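Putative ketosteroid isomerase (Parabacteroides distasonis ATCC 8503, PDB 3KE7) is a putative ketosteroid isomerase of unproven function, with a SnoaL-like domain of the NTF2 clan that holds bicine in a pocket in the crystal. Local coordinates at residues Gln86-Leu95 and Trp120-Val130. Numbering follows the deposited sequence.
With BCN (bicine), chain F.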
# COMPACT_ATOMS: atom_id res chain seq x y z
N GLN B 86 0.82 11.16 -11.84
CA GLN B 86 0.86 10.85 -13.24
C GLN B 86 -0.15 9.71 -13.52
O GLN B 86 -1.39 9.91 -13.29
CB GLN B 86 2.34 10.56 -13.70
CG GLN B 86 3.29 11.80 -13.50
CD GLN B 86 4.76 11.56 -13.86
OE1 GLN B 86 5.10 10.56 -14.46
NE2 GLN B 86 5.62 12.51 -13.50
N ASN B 87 0.34 8.52 -13.87
CA ASN B 87 -0.54 7.41 -14.19
C ASN B 87 -0.88 6.49 -12.99
O ASN B 87 -1.35 5.38 -13.19
CB ASN B 87 0.04 6.59 -15.34
CG ASN B 87 1.31 5.80 -14.97
OD1 ASN B 87 2.04 6.13 -14.03
ND2 ASN B 87 1.55 4.71 -15.75
N ILE B 88 -0.63 6.97 -11.78
CA ILE B 88 -0.90 6.21 -10.55
C ILE B 88 -1.82 7.01 -9.62
O ILE B 88 -1.72 8.25 -9.50
CB ILE B 88 0.40 5.94 -9.79
CG1 ILE B 88 1.23 4.90 -10.55
CG2 ILE B 88 0.14 5.46 -8.36
CD1 ILE B 88 0.69 3.47 -10.48
N ALA B 89 -2.76 6.29 -9.01
CA ALA B 89 -3.57 6.86 -7.93
C ALA B 89 -3.46 5.92 -6.76
O ALA B 89 -3.76 4.73 -6.88
CB ALA B 89 -5.00 6.93 -8.34
N VAL B 90 -3.03 6.45 -5.62
CA VAL B 90 -2.95 5.68 -4.37
C VAL B 90 -4.15 6.03 -3.53
O VAL B 90 -4.29 7.19 -3.12
CB VAL B 90 -1.65 5.99 -3.57
CG1 VAL B 90 -1.54 5.07 -2.31
CG2 VAL B 90 -0.42 5.77 -4.46
N LEU B 91 -5.05 5.06 -3.32
CA LEU B 91 -6.25 5.24 -2.49
C LEU B 91 -6.03 4.60 -1.14
O LEU B 91 -5.72 3.40 -1.04
CB LEU B 91 -7.46 4.62 -3.19
CG LEU B 91 -8.71 4.47 -2.33
CD1 LEU B 91 -9.27 5.85 -1.89
CD2 LEU B 91 -9.76 3.63 -3.08
N THR B 92 -6.17 5.38 -0.11
CA THR B 92 -6.05 4.87 1.26
C THR B 92 -7.33 5.21 2.02
O THR B 92 -7.91 6.30 1.86
CB THR B 92 -4.82 5.41 2.02
OG1 THR B 92 -4.83 6.83 1.94
CG2 THR B 92 -3.52 4.89 1.38
N PHE B 93 -7.79 4.29 2.87
CA PHE B 93 -8.98 4.52 3.64
C PHE B 93 -9.07 3.51 4.79
O PHE B 93 -8.35 2.49 4.79
CB PHE B 93 -10.25 4.45 2.75
CG PHE B 93 -10.47 3.13 2.02
CD1 PHE B 93 -9.88 2.91 0.79
CD2 PHE B 93 -11.33 2.16 2.53
CE1 PHE B 93 -10.08 1.71 0.11
CE2 PHE B 93 -11.56 0.97 1.85
CZ PHE B 93 -10.89 0.75 0.63
N ASN B 94 -9.99 3.80 5.69
CA ASN B 94 -10.44 2.85 6.66
C ASN B 94 -11.85 2.45 6.27
O ASN B 94 -12.55 3.24 5.59
CB ASN B 94 -10.34 3.43 8.07
CG ASN B 94 -8.92 3.46 8.55
OD1 ASN B 94 -8.23 4.47 8.42
ND2 ASN B 94 -8.43 2.29 8.96
N LEU B 95 -12.26 1.26 6.66
CA LEU B 95 -13.58 0.77 6.29
C LEU B 95 -14.21 0.05 7.44
O LEU B 95 -13.64 -0.89 7.94
CB LEU B 95 -13.47 -0.19 5.11
CG LEU B 95 -14.81 -0.63 4.43
CD1 LEU B 95 -15.31 0.49 3.59
CD2 LEU B 95 -14.58 -1.87 3.55
N TRP B 120 -8.47 2.58 -15.35
CA TRP B 120 -7.73 2.50 -14.10
C TRP B 120 -7.88 1.09 -13.52
O TRP B 120 -9.02 0.62 -13.31
CB TRP B 120 -8.24 3.49 -13.11
CG TRP B 120 -7.97 4.87 -13.51
CD1 TRP B 120 -8.72 5.63 -14.38
CD2 TRP B 120 -6.86 5.70 -13.11
NE1 TRP B 120 -8.17 6.88 -14.51
CE2 TRP B 120 -7.04 6.95 -13.74
CE3 TRP B 120 -5.73 5.50 -12.32
CZ2 TRP B 120 -6.13 8.00 -13.58
CZ3 TRP B 120 -4.88 6.54 -12.13
CH2 TRP B 120 -5.06 7.77 -12.77
N LYS B 121 -6.75 0.41 -13.34
CA LYS B 121 -6.75 -0.94 -12.82
C LYS B 121 -5.92 -1.03 -11.56
O LYS B 121 -4.89 -0.37 -11.44
CB LYS B 121 -6.15 -1.86 -13.86
CG LYS B 121 -6.77 -1.80 -15.24
CD LYS B 121 -8.16 -2.26 -15.26
CE LYS B 121 -8.30 -3.71 -15.15
NZ LYS B 121 -9.57 -4.05 -15.95
N ILE B 122 -6.35 -1.91 -10.65
CA ILE B 122 -5.65 -2.13 -9.41
C ILE B 122 -4.38 -2.99 -9.67
O ILE B 122 -4.44 -4.07 -10.24
CB ILE B 122 -6.55 -2.82 -8.36
CG1 ILE B 122 -7.69 -1.88 -7.98
CG2 ILE B 122 -5.75 -3.22 -7.11
CD1 ILE B 122 -8.76 -2.56 -7.11
N ILE B 123 -3.24 -2.45 -9.22
CA ILE B 123 -1.98 -3.14 -9.28
C ILE B 123 -1.48 -3.57 -7.89
O ILE B 123 -0.59 -4.38 -7.80
CB ILE B 123 -0.88 -2.36 -10.01
CG1 ILE B 123 -0.46 -1.11 -9.27
CG2 ILE B 123 -1.41 -1.98 -11.40
CD1 ILE B 123 0.86 -0.50 -9.81
N GLN B 124 -2.08 -3.07 -6.84
CA GLN B 124 -1.71 -3.49 -5.48
C GLN B 124 -2.86 -3.28 -4.54
O GLN B 124 -3.49 -2.22 -4.55
CB GLN B 124 -0.49 -2.69 -4.98
CG GLN B 124 0.11 -3.19 -3.67
CD GLN B 124 -0.61 -2.81 -2.38
OE1 GLN B 124 -0.34 -3.43 -1.38
NE2 GLN B 124 -1.51 -1.77 -2.41
N THR B 125 -3.09 -4.26 -3.67
CA THR B 125 -4.14 -4.20 -2.66
C THR B 125 -3.55 -4.68 -1.35
O THR B 125 -2.88 -5.74 -1.30
CB THR B 125 -5.32 -5.12 -3.02
OG1 THR B 125 -5.90 -4.67 -4.24
CG2 THR B 125 -6.31 -5.19 -1.90
N HIS B 126 -3.77 -3.92 -0.29
CA HIS B 126 -3.36 -4.31 1.06
C HIS B 126 -4.52 -4.04 2.01
O HIS B 126 -4.84 -2.89 2.30
CB HIS B 126 -2.11 -3.52 1.51
CG HIS B 126 -1.41 -4.09 2.73
ND1 HIS B 126 -0.03 -3.98 2.89
CD2 HIS B 126 -1.88 -4.68 3.86
CE1 HIS B 126 0.30 -4.49 4.07
NE2 HIS B 126 -0.79 -4.98 4.65
N TRP B 127 -5.16 -5.13 2.47
CA TRP B 127 -6.21 -5.08 3.46
C TRP B 127 -5.63 -5.53 4.79
O TRP B 127 -4.94 -6.57 4.84
CB TRP B 127 -7.36 -6.04 3.12
CG TRP B 127 -8.23 -5.61 1.99
CD1 TRP B 127 -8.20 -6.03 0.73
CD2 TRP B 127 -9.26 -4.61 2.07
NE1 TRP B 127 -9.17 -5.39 -0.01
CE2 TRP B 127 -9.85 -4.52 0.80
CE3 TRP B 127 -9.79 -3.86 3.11
CZ2 TRP B 127 -10.89 -3.63 0.52
CZ3 TRP B 127 -10.86 -3.00 2.86
CH2 TRP B 127 -11.38 -2.88 1.56
N SER B 128 -5.88 -4.79 5.87
CA SER B 128 -5.50 -5.28 7.20
C SER B 128 -6.59 -4.94 8.19
O SER B 128 -7.40 -4.01 7.96
CB SER B 128 -4.12 -4.74 7.62
OG SER B 128 -4.10 -3.35 7.85
N TYR B 129 -6.61 -5.66 9.32
CA TYR B 129 -7.54 -5.31 10.39
C TYR B 129 -7.05 -4.11 11.16
O TYR B 129 -5.87 -3.94 11.36
CB TYR B 129 -7.69 -6.45 11.39
CG TYR B 129 -8.21 -7.73 10.82
CD1 TYR B 129 -9.39 -7.77 10.12
CD2 TYR B 129 -7.57 -8.95 11.11
CE1 TYR B 129 -9.92 -8.99 9.65
CE2 TYR B 129 -8.10 -10.17 10.64
CZ TYR B 129 -9.25 -10.15 9.89
OH TYR B 129 -9.80 -11.34 9.45
N VAL B 130 -7.99 -3.31 11.64
CA VAL B 130 -7.69 -2.22 12.54
C VAL B 130 -7.44 -2.81 13.93
O VAL B 130 -8.31 -3.50 14.49
CB VAL B 130 -8.84 -1.20 12.64
CG1 VAL B 130 -8.65 -0.21 13.82
CG2 VAL B 130 -9.01 -0.41 11.31
N1 BCN F . -12.79 -7.54 1.95
C1 BCN F . -12.00 -8.77 2.09
C2 BCN F . -12.73 -9.77 3.01
O21 BCN F . -12.13 -10.80 3.42
O22 BCN F . -13.91 -9.53 3.34
C3 BCN F . -12.63 -6.97 0.61
C4 BCN F . -13.55 -7.67 -0.39
O4 BCN F . -14.86 -7.68 0.22
C5 BCN F . -12.31 -6.59 2.95
C6 BCN F . -13.37 -5.55 3.21
O6 BCN F . -14.66 -6.18 3.42
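Phe-93 and Trp-127 meet obliquely, their ring planes at 84° and the centroid of the phenyl ring 5.7 Å from that of the indole six-membered ring. The nearest atoms are Phe-93 CZ and Trp-127 CH2, 3.8 Å apart, a contact reached with CG of Phe-93 between its backbone N and carbonyl carbon (chi1 59°). Leu-95 comes to the same indole corner, its CD2 3.9 Å from Trp-127 CH2. Bicine covers one face of this indole: C5 of the ligand stands 3.6 Å above the ring plane, over its centre, so the tryptophan forms a flat pocket wall that Phe-93 and Leu-95 touch at the CH2 corner, where Leu-95 also lines the pocket. Strands 88-99 and 120-129 are not neighbours in the sheet; strand 102-114 runs between them, and their segments cross at -62°, consistent with the strongly curved sheet of the NTF2-like cone. At the opposite end, Trp-120 turns its edge to strand 88-99, with CZ3 3.8 Å from Ala-89 CB and Ile-88 C near the ring plane. Ile-88 and Ile-123 cross at about a right angle, CD1 to CD1 4.0 Å, beside the classic beta bulge that Ile-123 and Gln-124 form opposite Val-111. Asn-94 ND2 touches Val-130 CG2 at 3.6 Å, while hydrogen bonds to Asn-107 OD1 and Trp-106 O hold that amide nitrogen.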